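Local structure of beta-galactosidase/beta-glucuronidase (Faecalibacterium prausnitzii L2-6, 6MVF) at residues Arg297-His302 with Ala573-Asp578; Ala321-Glu326 with Ile559-Arg564; Ala353-Ile358 with Trp526-His531; Tyr516-Phe521 with Phe568-Ala573. The protein binds flavin mononucleotide and, as a family 2 glycoside hydrolase of a gut bacterium, probably cleaves beta-glucuronides. All coordinates share one frame; numbering follows the deposited sequence.

Contact 1 (Arg297-His302 with Ala573-Asp578); sequences RGVSRH and AYWAKD
The indole of Trp575 lies beneath the backbone and first side-chain carbons of Arg297 on strand 292-300. Arg297 CB sits 3.2 Å above the ring plane, offset toward the rim, and its closest ring atom is Trp575 NE1 at 3.5 Å. The carbonyl carbon of Arg297 covers the same ring system nearer the benzo part, 3.8 Å from Trp575 CZ2. Farther along the strand, Gly298 O comes within 3.5 Å of Trp575 CH2, and Val299 CG1 meets the ring edge near its plane, 4.3 Å from Trp575 CZ3. The guanidinium of Arg297 takes no part in this: with its chain bent at chi2 (-59°) it turns away, and its NH1 and NH2 bond to the carbonyl oxygens of Ile527 and Phe521. Cutting Trp575 back to an alanine is likely to leave Arg297 CB and the Val299 CG1 methyl without their aromatic neighbour and open a gap between the barrel strand and the end of helix 566-575. No hydrogen bond crosses this contact, so strand and helix end are joined by van der Waals contact with the indole, while the charge of Arg297 is spent on carbonyl groups beyond it.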
# COMPACT_ATOMS: atom_id res chain seq x y z
N ARG A 297 -24.50 12.06 24.01
CA ARG A 297 -25.61 11.88 23.08
C ARG A 297 -25.16 10.91 21.99
O ARG A 297 -24.30 11.25 21.16
CB ARG A 297 -26.06 13.22 22.50
CG ARG A 297 -26.48 14.26 23.55
CD ARG A 297 -27.66 13.73 24.41
NE ARG A 297 -28.18 14.69 25.38
CZ ARG A 297 -28.04 14.58 26.71
NH1 ARG A 297 -27.40 13.55 27.25
NH2 ARG A 297 -28.55 15.51 27.50
N GLY A 298 -25.72 9.71 21.98
CA GLY A 298 -25.25 8.72 21.05
C GLY A 298 -26.20 7.58 20.74
O GLY A 298 -27.42 7.77 20.65
N VAL A 299 -25.64 6.38 20.54
CA VAL A 299 -26.35 5.27 19.93
C VAL A 299 -25.86 3.97 20.56
O VAL A 299 -24.83 3.92 21.23
CB VAL A 299 -26.16 5.24 18.38
CG1 VAL A 299 -26.56 6.55 17.76
CG2 VAL A 299 -24.72 4.96 18.02
N SER A 300 -26.63 2.91 20.35
CA SER A 300 -26.19 1.54 20.61
C SER A 300 -25.83 0.89 19.29
O SER A 300 -26.23 1.37 18.22
CB SER A 300 -27.28 0.75 21.32
OG SER A 300 -27.52 1.29 22.62
N ARG A 301 -25.07 -0.20 19.36
CA ARG A 301 -24.57 -0.87 18.17
C ARG A 301 -24.47 -2.36 18.45
O ARG A 301 -23.79 -2.77 19.39
CB ARG A 301 -23.19 -0.30 17.77
CG ARG A 301 -22.58 -0.88 16.49
CD ARG A 301 -21.37 -1.77 16.76
NE ARG A 301 -20.82 -2.34 15.53
CZ ARG A 301 -19.81 -3.21 15.46
NH1 ARG A 301 -19.20 -3.63 16.57
NH2 ARG A 301 -19.38 -3.64 14.28
N HIS A 302 -25.15 -3.17 17.64
CA HIS A 302 -24.99 -4.62 17.64
C HIS A 302 -23.86 -5.03 16.69
O HIS A 302 -23.37 -4.21 15.90
CB HIS A 302 -26.31 -5.29 17.26
CG HIS A 302 -27.12 -5.75 18.43
ND1 HIS A 302 -26.63 -6.63 19.38
CD2 HIS A 302 -28.39 -5.48 18.81
CE1 HIS A 302 -27.55 -6.86 20.29
NE2 HIS A 302 -28.64 -6.18 19.96
N ALA A 573 -28.01 16.72 12.20
CA ALA A 573 -28.23 18.16 12.39
C ALA A 573 -28.16 18.57 13.87
O ALA A 573 -27.70 19.67 14.18
CB ALA A 573 -29.58 18.57 11.77
N TYR A 574 -28.56 17.69 14.80
CA TYR A 574 -28.55 18.08 16.20
C TYR A 574 -27.18 17.92 16.85
O TYR A 574 -26.91 18.58 17.86
CB TYR A 574 -29.57 17.26 17.00
CG TYR A 574 -30.93 17.92 17.14
CD1 TYR A 574 -31.93 17.75 16.17
CD2 TYR A 574 -31.23 18.69 18.26
CE1 TYR A 574 -33.18 18.35 16.31
CE2 TYR A 574 -32.47 19.29 18.41
CZ TYR A 574 -33.44 19.12 17.44
OH TYR A 574 -34.66 19.73 17.61
N TRP A 575 -26.31 17.08 16.29
CA TRP A 575 -25.04 16.70 16.91
C TRP A 575 -23.81 17.13 16.12
O TRP A 575 -22.83 17.57 16.73
CB TRP A 575 -24.98 15.18 17.10
CG TRP A 575 -25.99 14.61 18.03
CD1 TRP A 575 -26.81 15.29 18.91
CD2 TRP A 575 -26.32 13.22 18.17
NE1 TRP A 575 -27.61 14.40 19.59
CE2 TRP A 575 -27.33 13.13 19.16
CE3 TRP A 575 -25.87 12.05 17.55
CZ2 TRP A 575 -27.87 11.92 19.54
CZ3 TRP A 575 -26.41 10.86 17.93
CH2 TRP A 575 -27.41 10.80 18.92
N ALA A 576 -23.81 16.96 14.80
CA ALA A 576 -22.60 17.14 14.01
C ALA A 576 -22.26 18.62 13.88
O ALA A 576 -23.14 19.49 13.92
CB ALA A 576 -22.73 16.53 12.61
N LYS A 577 -20.97 18.89 13.74
CA LYS A 577 -20.52 20.26 13.56
C LYS A 577 -20.25 20.62 12.10
O LYS A 577 -20.43 21.79 11.74
CB LYS A 577 -19.27 20.52 14.41
CG LYS A 577 -19.54 20.48 15.92
CD LYS A 577 -20.85 21.18 16.29
CE LYS A 577 -21.29 20.87 17.72
NZ LYS A 577 -20.58 21.68 18.77
N ASP A 578 -19.85 19.67 11.26
CA ASP A 578 -19.65 19.97 9.85
C ASP A 578 -20.98 20.44 9.26
O ASP A 578 -22.02 19.82 9.53
CB ASP A 578 -19.13 18.76 9.07
CG ASP A 578 -17.64 18.45 9.35
OD1 ASP A 578 -16.98 19.17 10.13
OD2 ASP A 578 -17.13 17.45 8.78

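Contact 2 (Ala321-Glu326 with Ile559-Arg564); sequences AQIIKE and IDRKTR
Ile323 and Arg561 cross at about a right angle, the isoleucine reaching out from helix 314-327 to the loop that precedes helix 566-575. Its CD1 touches the aliphatic part of the arginine, 3.9 Å from Arg561 CG, and lies equally close to the Arg561 carbonyl oxygen. One turn later in the helix, Glu326 crosses Arg564 at a similar angle, yet their flat ends are nearly coplanar, carboxylate and guanidinium planes 20° apart. Glu326 OE2 meets the guanidinium at its edge and takes a weak hydrogen bond from Arg564 NH2 at 3.3 Å, part of a salt bridge. Arg564 runs extended from CG to NE, which carries NH2 from the loop to the side of the helix, where it also lies 3.8 Å from Ile323 CG1. Arg561 bends at chi2 (55°) and turns its guanidinium to other partners: NH1 gives a hydrogen bond to Ile559 O at 3.0 Å, NE forms a salt bridge with Asp320 of the same helix 314-327, and Phe536 makes a cation-pi contact. The loop is therefore held to the barrel helix by two arginine-carboxylate pairs with Ile323 between them; the weak outer pair, with Glu326 exposed, is likely to contribute less than the Asp320 pair.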
# COMPACT_ATOMS: atom_id res chain seq x y z
N ALA A 321 -17.72 2.37 13.11
CA ALA A 321 -17.27 3.47 13.95
C ALA A 321 -17.26 4.78 13.19
O ALA A 321 -17.71 5.81 13.71
CB ALA A 321 -15.89 3.14 14.51
N GLN A 322 -16.79 4.76 11.94
CA GLN A 322 -16.73 5.98 11.15
C GLN A 322 -18.12 6.51 10.81
O GLN A 322 -18.36 7.72 10.85
CB GLN A 322 -15.91 5.75 9.88
CG GLN A 322 -14.46 6.16 10.06
CD GLN A 322 -13.45 5.11 9.56
OE1 GLN A 322 -13.70 4.39 8.58
NE2 GLN A 322 -12.28 5.03 10.24
N ILE A 323 -19.06 5.62 10.48
CA ILE A 323 -20.42 6.09 10.23
C ILE A 323 -20.98 6.77 11.48
O ILE A 323 -21.58 7.85 11.41
CB ILE A 323 -21.31 4.94 9.75
CG1 ILE A 323 -20.89 4.54 8.33
CG2 ILE A 323 -22.76 5.36 9.78
CD1 ILE A 323 -21.43 3.19 7.86
N ILE A 324 -20.74 6.17 12.65
CA ILE A 324 -21.26 6.76 13.88
C ILE A 324 -20.56 8.08 14.19
O ILE A 324 -21.19 9.02 14.69
CB ILE A 324 -21.15 5.75 15.03
CG1 ILE A 324 -22.05 4.55 14.73
CG2 ILE A 324 -21.54 6.41 16.36
CD1 ILE A 324 -21.65 3.29 15.46
N LYS A 325 -19.26 8.20 13.87
CA LYS A 325 -18.55 9.47 14.01
C LYS A 325 -19.14 10.56 13.12
O LYS A 325 -19.33 11.69 13.57
CB LYS A 325 -17.06 9.29 13.71
CG LYS A 325 -16.20 10.52 14.08
CD LYS A 325 -15.98 10.53 15.59
CE LYS A 325 -15.24 11.75 16.04
NZ LYS A 325 -15.21 11.79 17.51
N GLU A 326 -19.43 10.24 11.85
CA GLU A 326 -20.02 11.23 10.95
C GLU A 326 -21.37 11.71 11.45
O GLU A 326 -21.79 12.84 11.16
CB GLU A 326 -20.18 10.64 9.55
CG GLU A 326 -18.88 10.34 8.82
CD GLU A 326 -19.06 9.34 7.66
OE1 GLU A 326 -18.02 8.90 7.08
OE2 GLU A 326 -20.24 9.00 7.35
N ILE A 559 -29.09 -2.30 7.67
CA ILE A 559 -28.26 -3.38 8.19
C ILE A 559 -27.06 -3.67 7.28
O ILE A 559 -26.06 -4.24 7.72
CB ILE A 559 -29.16 -4.61 8.39
CG1 ILE A 559 -28.48 -5.64 9.28
CG2 ILE A 559 -29.57 -5.20 7.06
CD1 ILE A 559 -29.26 -6.91 9.42
N ASP A 560 -27.12 -3.27 6.02
CA ASP A 560 -26.00 -3.40 5.11
C ASP A 560 -25.09 -2.17 5.16
O ASP A 560 -24.15 -2.07 4.36
CB ASP A 560 -26.53 -3.65 3.69
CG ASP A 560 -27.49 -2.56 3.21
OD1 ASP A 560 -27.43 -1.42 3.73
OD2 ASP A 560 -28.32 -2.85 2.31
N ARG A 561 -25.34 -1.24 6.09
CA ARG A 561 -24.59 -0.01 6.30
C ARG A 561 -24.68 0.96 5.14
O ARG A 561 -23.93 1.93 5.11
CB ARG A 561 -23.11 -0.28 6.63
CG ARG A 561 -22.83 -0.48 8.12
CD ARG A 561 -23.69 -1.59 8.74
NE ARG A 561 -23.27 -2.01 10.07
CZ ARG A 561 -23.96 -2.86 10.84
NH1 ARG A 561 -25.10 -3.38 10.40
NH2 ARG A 561 -23.50 -3.19 12.05
N LYS A 562 -25.58 0.73 4.18
CA LYS A 562 -25.60 1.52 2.95
C LYS A 562 -26.52 2.74 3.01
O LYS A 562 -26.19 3.77 2.42
CB LYS A 562 -26.01 0.63 1.77
CG LYS A 562 -24.96 -0.36 1.37
CD LYS A 562 -25.22 -0.90 -0.04
CE LYS A 562 -24.04 -1.74 -0.49
NZ LYS A 562 -22.77 -0.99 -0.31
N THR A 563 -27.67 2.65 3.69
CA THR A 563 -28.73 3.64 3.56
C THR A 563 -29.01 4.29 4.91
O THR A 563 -29.47 3.63 5.84
CB THR A 563 -30.01 3.02 2.97
OG1 THR A 563 -29.72 2.44 1.70
CG2 THR A 563 -31.08 4.07 2.76
N ARG A 564 -28.74 5.58 4.99
CA ARG A 564 -29.06 6.39 6.14
C ARG A 564 -30.53 6.79 6.08
O ARG A 564 -30.96 7.45 5.12
CB ARG A 564 -28.16 7.62 6.17
CG ARG A 564 -26.69 7.30 6.37
CD ARG A 564 -25.81 8.37 5.74
NE ARG A 564 -24.40 8.14 6.03
CZ ARG A 564 -23.67 7.18 5.46
NH1 ARG A 564 -24.23 6.36 4.57
NH2 ARG A 564 -22.39 7.02 5.80

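Contact 3 (Ala353-Ile358 with Trp526-His531); sequences AVWAEI and WIWASH
Trp355 of strand 353-357 and Trp528 of segment 526-531 meet through the benzo portions of their indoles, an apolar contact in which the side chains cross at about a right angle. Trp528 CH2 lies 3.8 Å from both Trp355 CE3 and Trp355 CZ3, and Trp528 CZ2 follows at 4.0 Å from Trp355 CZ3. Trp528 reaches across because its CG sits between the backbone N and the carbonyl carbon (chi1 61°), which swings the ring toward Trp355. A second aromatic contact comes from His531: its CE1 is 4.0 Å from Trp355 CE3, and the imidazole plane stands at 82° to the six-membered ring of Trp355, an oblique pairing with centroids 5.8 Å apart.

Hydrogen bonds fix the polar ends of these rings. Trp355 NE1 donates to Glu357 OE1 at 3.0 Å, the oxygen tilted from the indole plane, and that carboxylate is also held by Arg333 and His336. His531 NE2 bonds to Thr331, and Trp528 NE1 to the carbonyl oxygen of Glu450. Glu357 OE1 would probably lose its indole donor, and Trp528 and His531 the ring they both pack against, if Trp355 were reduced to an alanine.

The two strands are not neighbours in the sheet, and no hydrogen bond joins the segments. Their side chains meet across the interior, with Thr430 of strand 428-433 also touching both indoles, as expected of the closed parallel barrel core of a (beta/alpha)8, or TIM, barrel.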
# COMPACT_ATOMS: atom_id res chain seq x y z
N ALA A 353 -17.27 7.79 24.15
CA ALA A 353 -17.51 7.27 25.49
C ALA A 353 -18.28 5.95 25.38
O ALA A 353 -19.40 5.94 24.86
CB ALA A 353 -18.30 8.30 26.31
N VAL A 354 -17.70 4.85 25.84
CA VAL A 354 -18.25 3.51 25.62
C VAL A 354 -18.85 2.95 26.91
O VAL A 354 -18.22 2.99 27.97
CB VAL A 354 -17.20 2.53 25.07
CG1 VAL A 354 -17.75 1.10 25.09
CG2 VAL A 354 -16.78 2.94 23.68
N TRP A 355 -20.07 2.41 26.79
CA TRP A 355 -20.72 1.60 27.81
C TRP A 355 -20.58 0.13 27.37
O TRP A 355 -21.13 -0.27 26.34
CB TRP A 355 -22.18 2.06 27.98
CG TRP A 355 -23.25 1.11 28.59
CD1 TRP A 355 -23.26 -0.27 28.61
CD2 TRP A 355 -24.47 1.51 29.24
NE1 TRP A 355 -24.39 -0.74 29.22
CE2 TRP A 355 -25.16 0.33 29.62
CE3 TRP A 355 -25.06 2.75 29.52
CZ2 TRP A 355 -26.40 0.35 30.28
CZ3 TRP A 355 -26.30 2.78 30.18
CH2 TRP A 355 -26.94 1.58 30.55
N ALA A 356 -19.81 -0.65 28.13
CA ALA A 356 -19.62 -2.07 27.86
C ALA A 356 -20.39 -2.90 28.88
O ALA A 356 -20.46 -2.53 30.06
CB ALA A 356 -18.14 -2.45 27.88
N GLU A 357 -20.96 -4.03 28.43
CA GLU A 357 -21.80 -4.84 29.31
C GLU A 357 -21.68 -6.33 28.98
O GLU A 357 -21.15 -6.73 27.94
CB GLU A 357 -23.27 -4.39 29.23
CG GLU A 357 -23.95 -4.73 27.94
CD GLU A 357 -25.41 -4.28 27.91
OE1 GLU A 357 -25.77 -3.34 28.64
OE2 GLU A 357 -26.21 -4.88 27.16
N ILE A 358 -22.18 -7.14 29.91
CA ILE A 358 -22.26 -8.59 29.78
C ILE A 358 -23.68 -8.95 29.38
O ILE A 358 -24.60 -8.14 29.60
CB ILE A 358 -21.86 -9.30 31.09
CG1 ILE A 358 -22.77 -8.82 32.23
CG2 ILE A 358 -20.39 -9.08 31.41
CD1 ILE A 358 -22.41 -9.37 33.56
N TRP A 526 -28.89 17.22 32.32
CA TRP A 526 -28.75 16.33 33.47
C TRP A 526 -29.02 14.86 33.13
O TRP A 526 -28.79 13.99 33.98
CB TRP A 526 -29.67 16.82 34.60
CG TRP A 526 -31.09 17.09 34.14
CD1 TRP A 526 -31.60 18.28 33.72
CD2 TRP A 526 -32.15 16.13 34.04
NE1 TRP A 526 -32.92 18.13 33.36
CE2 TRP A 526 -33.29 16.83 33.55
CE3 TRP A 526 -32.26 14.77 34.31
CZ2 TRP A 526 -34.52 16.20 33.33
CZ3 TRP A 526 -33.49 14.14 34.09
CH2 TRP A 526 -34.60 14.85 33.61
N ILE A 527 -29.51 14.57 31.92
CA ILE A 527 -29.50 13.20 31.41
C ILE A 527 -28.05 12.88 31.05
O ILE A 527 -27.49 13.49 30.13
CB ILE A 527 -30.42 13.04 30.20
CG1 ILE A 527 -31.88 13.34 30.58
CG2 ILE A 527 -30.25 11.64 29.59
CD1 ILE A 527 -32.57 12.23 31.36
N TRP A 528 -27.43 11.97 31.78
CA TRP A 528 -25.98 11.85 31.63
C TRP A 528 -25.63 11.24 30.28
O TRP A 528 -24.62 11.65 29.68
CB TRP A 528 -25.37 11.06 32.80
CG TRP A 528 -25.85 9.67 32.95
CD1 TRP A 528 -26.96 9.26 33.62
CD2 TRP A 528 -25.25 8.48 32.42
NE1 TRP A 528 -27.10 7.90 33.54
CE2 TRP A 528 -26.06 7.39 32.80
CE3 TRP A 528 -24.11 8.23 31.64
CZ2 TRP A 528 -25.77 6.08 32.43
CZ3 TRP A 528 -23.80 6.93 31.29
CH2 TRP A 528 -24.64 5.86 31.68
N ALA A 529 -26.45 10.32 29.77
CA ALA A 529 -26.26 9.74 28.45
C ALA A 529 -27.58 9.19 27.92
O ALA A 529 -28.30 8.52 28.65
CB ALA A 529 -25.20 8.63 28.47
N SER A 530 -27.87 9.48 26.66
CA SER A 530 -28.96 8.86 25.91
C SER A 530 -28.38 8.06 24.75
O SER A 530 -27.39 8.47 24.13
CB SER A 530 -29.94 9.92 25.38
OG SER A 530 -29.28 10.91 24.61
N HIS A 531 -29.00 6.92 24.46
CA HIS A 531 -28.53 5.99 23.44
C HIS A 531 -29.70 5.56 22.56
O HIS A 531 -30.58 4.82 23.01
CB HIS A 531 -27.87 4.77 24.07
CG HIS A 531 -26.61 5.07 24.81
ND1 HIS A 531 -26.57 5.19 26.18
CD2 HIS A 531 -25.34 5.27 24.37
CE1 HIS A 531 -25.33 5.45 26.56
NE2 HIS A 531 -24.56 5.50 25.48

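Contact 4 (Tyr516-Phe521 with Phe568-Ala573); sequences YMAQAF and FYVYQA
Tyr571 reaches from helix 566-575 to Ala518 on helix 507-522, joining two helices of the TIM barrel domain. The short segments run nearly parallel, their axes 10.0 Å apart at closest approach with a crossing angle of -25°. Ala518 and Tyr571 are the closest pair of backbones, CA to CA 6.6 Å.

From its CB, Tyr571 sets CG anti to the carbonyl carbon (chi1 -74°), and this turns the ring toward helix 507-522 although the bond out of the backbone does not point there. Along one flank of the ring, CD1 comes within 4.1 Å of Ala518 CB, and the next atom, CE1, closes on the same methyl at 3.6 Å. That methyl meets the ring obliquely. Tyr571 CE1 also lies near Ala518 CA, so the ring borders the helix backbone itself. At the tip, Tyr571 OH passes into the neighbourhood of Met517, 3.9 Å from Met517 CB; its polar partners are His514, one turn earlier on helix 507-522, and Tyr487 of strand 482-487. The ring is thus held by apolar contact along its side and by hydrogen bonds at its end, and the buried hydroxyl is satisfied.

Met517 follows another course: its chain bends at chi2 and chi3 and leads its end away from helix 566-575, and the side chain packs on Tyr487 and Asn466. The methyl of Ala518 is shared by a second side chain of helix 566-575: Val570 CG1 touches Ala518 CB at 4.0 Å.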
# COMPACT_ATOMS: atom_id res chain seq x y z
N TYR A 516 -38.58 14.59 18.18
CA TYR A 516 -38.93 14.96 19.55
C TYR A 516 -37.81 14.59 20.52
O TYR A 516 -37.44 15.40 21.38
CB TYR A 516 -40.26 14.30 19.96
CG TYR A 516 -40.68 14.53 21.40
CD1 TYR A 516 -40.09 13.81 22.44
CD2 TYR A 516 -41.67 15.46 21.73
CE1 TYR A 516 -40.46 14.01 23.77
CE2 TYR A 516 -42.07 15.66 23.05
CZ TYR A 516 -41.44 14.93 24.07
OH TYR A 516 -41.79 15.10 25.39
N MET A 517 -37.26 13.38 20.41
CA MET A 517 -36.29 12.91 21.40
C MET A 517 -34.98 13.70 21.32
O MET A 517 -34.37 14.00 22.36
CB MET A 517 -36.01 11.42 21.21
CG MET A 517 -37.25 10.57 21.39
SD MET A 517 -37.96 10.73 23.04
CE MET A 517 -36.79 9.79 24.03
N ALA A 518 -34.52 14.00 20.11
CA ALA A 518 -33.31 14.80 19.95
C ALA A 518 -33.42 16.09 20.73
O ALA A 518 -32.49 16.49 21.44
CB ALA A 518 -33.07 15.11 18.47
N GLN A 519 -34.58 16.76 20.62
CA GLN A 519 -34.81 18.01 21.32
C GLN A 519 -35.05 17.78 22.82
O GLN A 519 -34.64 18.59 23.64
CB GLN A 519 -35.98 18.75 20.67
CG GLN A 519 -36.25 20.11 21.26
CD GLN A 519 -35.08 21.03 21.06
OE1 GLN A 519 -34.57 21.14 19.94
NE2 GLN A 519 -34.60 21.67 22.14
N ALA A 520 -35.71 16.67 23.18
CA ALA A 520 -35.92 16.34 24.58
C ALA A 520 -34.60 16.20 25.34
O ALA A 520 -34.47 16.72 26.46
CB ALA A 520 -36.75 15.06 24.72
N PHE A 521 -33.62 15.51 24.74
CA PHE A 521 -32.36 15.32 25.45
C PHE A 521 -31.48 16.56 25.39
O PHE A 521 -30.74 16.82 26.33
CB PHE A 521 -31.62 14.10 24.91
CG PHE A 521 -32.32 12.82 25.22
CD1 PHE A 521 -32.58 12.47 26.54
CD2 PHE A 521 -32.76 11.99 24.20
CE1 PHE A 521 -33.26 11.30 26.84
CE2 PHE A 521 -33.43 10.81 24.50
CZ PHE A 521 -33.68 10.46 25.82
N PHE A 568 -31.51 9.43 10.78
CA PHE A 568 -30.08 9.66 10.89
C PHE A 568 -29.76 11.15 10.79
O PHE A 568 -28.99 11.69 11.60
CB PHE A 568 -29.37 8.86 9.81
CG PHE A 568 -27.92 9.20 9.62
CD1 PHE A 568 -27.54 10.29 8.83
CD2 PHE A 568 -26.94 8.40 10.20
CE1 PHE A 568 -26.21 10.59 8.66
CE2 PHE A 568 -25.60 8.68 10.02
CZ PHE A 568 -25.23 9.78 9.26
N TYR A 569 -30.37 11.85 9.83
CA TYR A 569 -30.06 13.25 9.58
C TYR A 569 -30.68 14.19 10.60
O TYR A 569 -30.19 15.31 10.77
CB TYR A 569 -30.50 13.64 8.16
CG TYR A 569 -29.72 12.91 7.09
CD1 TYR A 569 -28.46 13.37 6.67
CD2 TYR A 569 -30.21 11.74 6.52
CE1 TYR A 569 -27.73 12.70 5.70
CE2 TYR A 569 -29.48 11.05 5.54
CZ TYR A 569 -28.25 11.53 5.14
OH TYR A 569 -27.53 10.86 4.20
N VAL A 570 -31.74 13.76 11.30
CA VAL A 570 -32.17 14.48 12.49
C VAL A 570 -31.01 14.60 13.48
O VAL A 570 -30.64 15.70 13.90
CB VAL A 570 -33.37 13.77 13.15
CG1 VAL A 570 -33.63 14.36 14.56
CG2 VAL A 570 -34.62 13.85 12.26
N TYR A 571 -30.43 13.47 13.86
CA TYR A 571 -29.34 13.49 14.82
C TYR A 571 -28.11 14.19 14.27
O TYR A 571 -27.44 14.92 15.00
CB TYR A 571 -29.00 12.07 15.27
CG TYR A 571 -30.08 11.62 16.19
CD1 TYR A 571 -30.30 12.29 17.37
CD2 TYR A 571 -30.93 10.60 15.85
CE1 TYR A 571 -31.31 11.93 18.21
CE2 TYR A 571 -31.94 10.22 16.69
CZ TYR A 571 -32.13 10.88 17.87
OH TYR A 571 -33.14 10.50 18.72
N GLN A 572 -27.83 14.01 12.98
CA GLN A 572 -26.68 14.69 12.40
C GLN A 572 -26.82 16.19 12.52
O GLN A 572 -25.88 16.88 12.93
CB GLN A 572 -26.48 14.29 10.94
CG GLN A 572 -25.10 14.67 10.46
CD GLN A 572 -24.81 14.20 9.05
OE1 GLN A 572 -25.59 14.45 8.12
NE2 GLN A 572 -23.67 13.51 8.88
N ALA A 573 -28.01 16.72 12.20
CA ALA A 573 -28.23 18.16 12.39
C ALA A 573 -28.16 18.57 13.87
O ALA A 573 -27.70 19.67 14.18
CB ALA A 573 -29.58 18.57 11.77

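How the contacts relate
Of the segments, the one on strand 292-300 comes first, and contact 1 closes the longest loop by bringing it to the end of helix 566-575. Contacts 2, 3 and 4 all fall within that span. Helix 314-327, next in the chain, opens contact 2, which closes on loop 559-564 and encloses contact 3. Contact 3 joins strand 353-357 to strand 529-532, the latter a sheet neighbour of strand 292-300. Helix 507-522 begins contact 4, which crosses contacts 2 and 3 along the chain and shares Ala573 with contact 1. Together they tie strands 292-300, 353-357 and 529-532 to helices 314-327, 507-522 and 566-575 of the barrel; Gln572 NE2 to Glu326 O, 3.0 Å, links contacts 4 and 2.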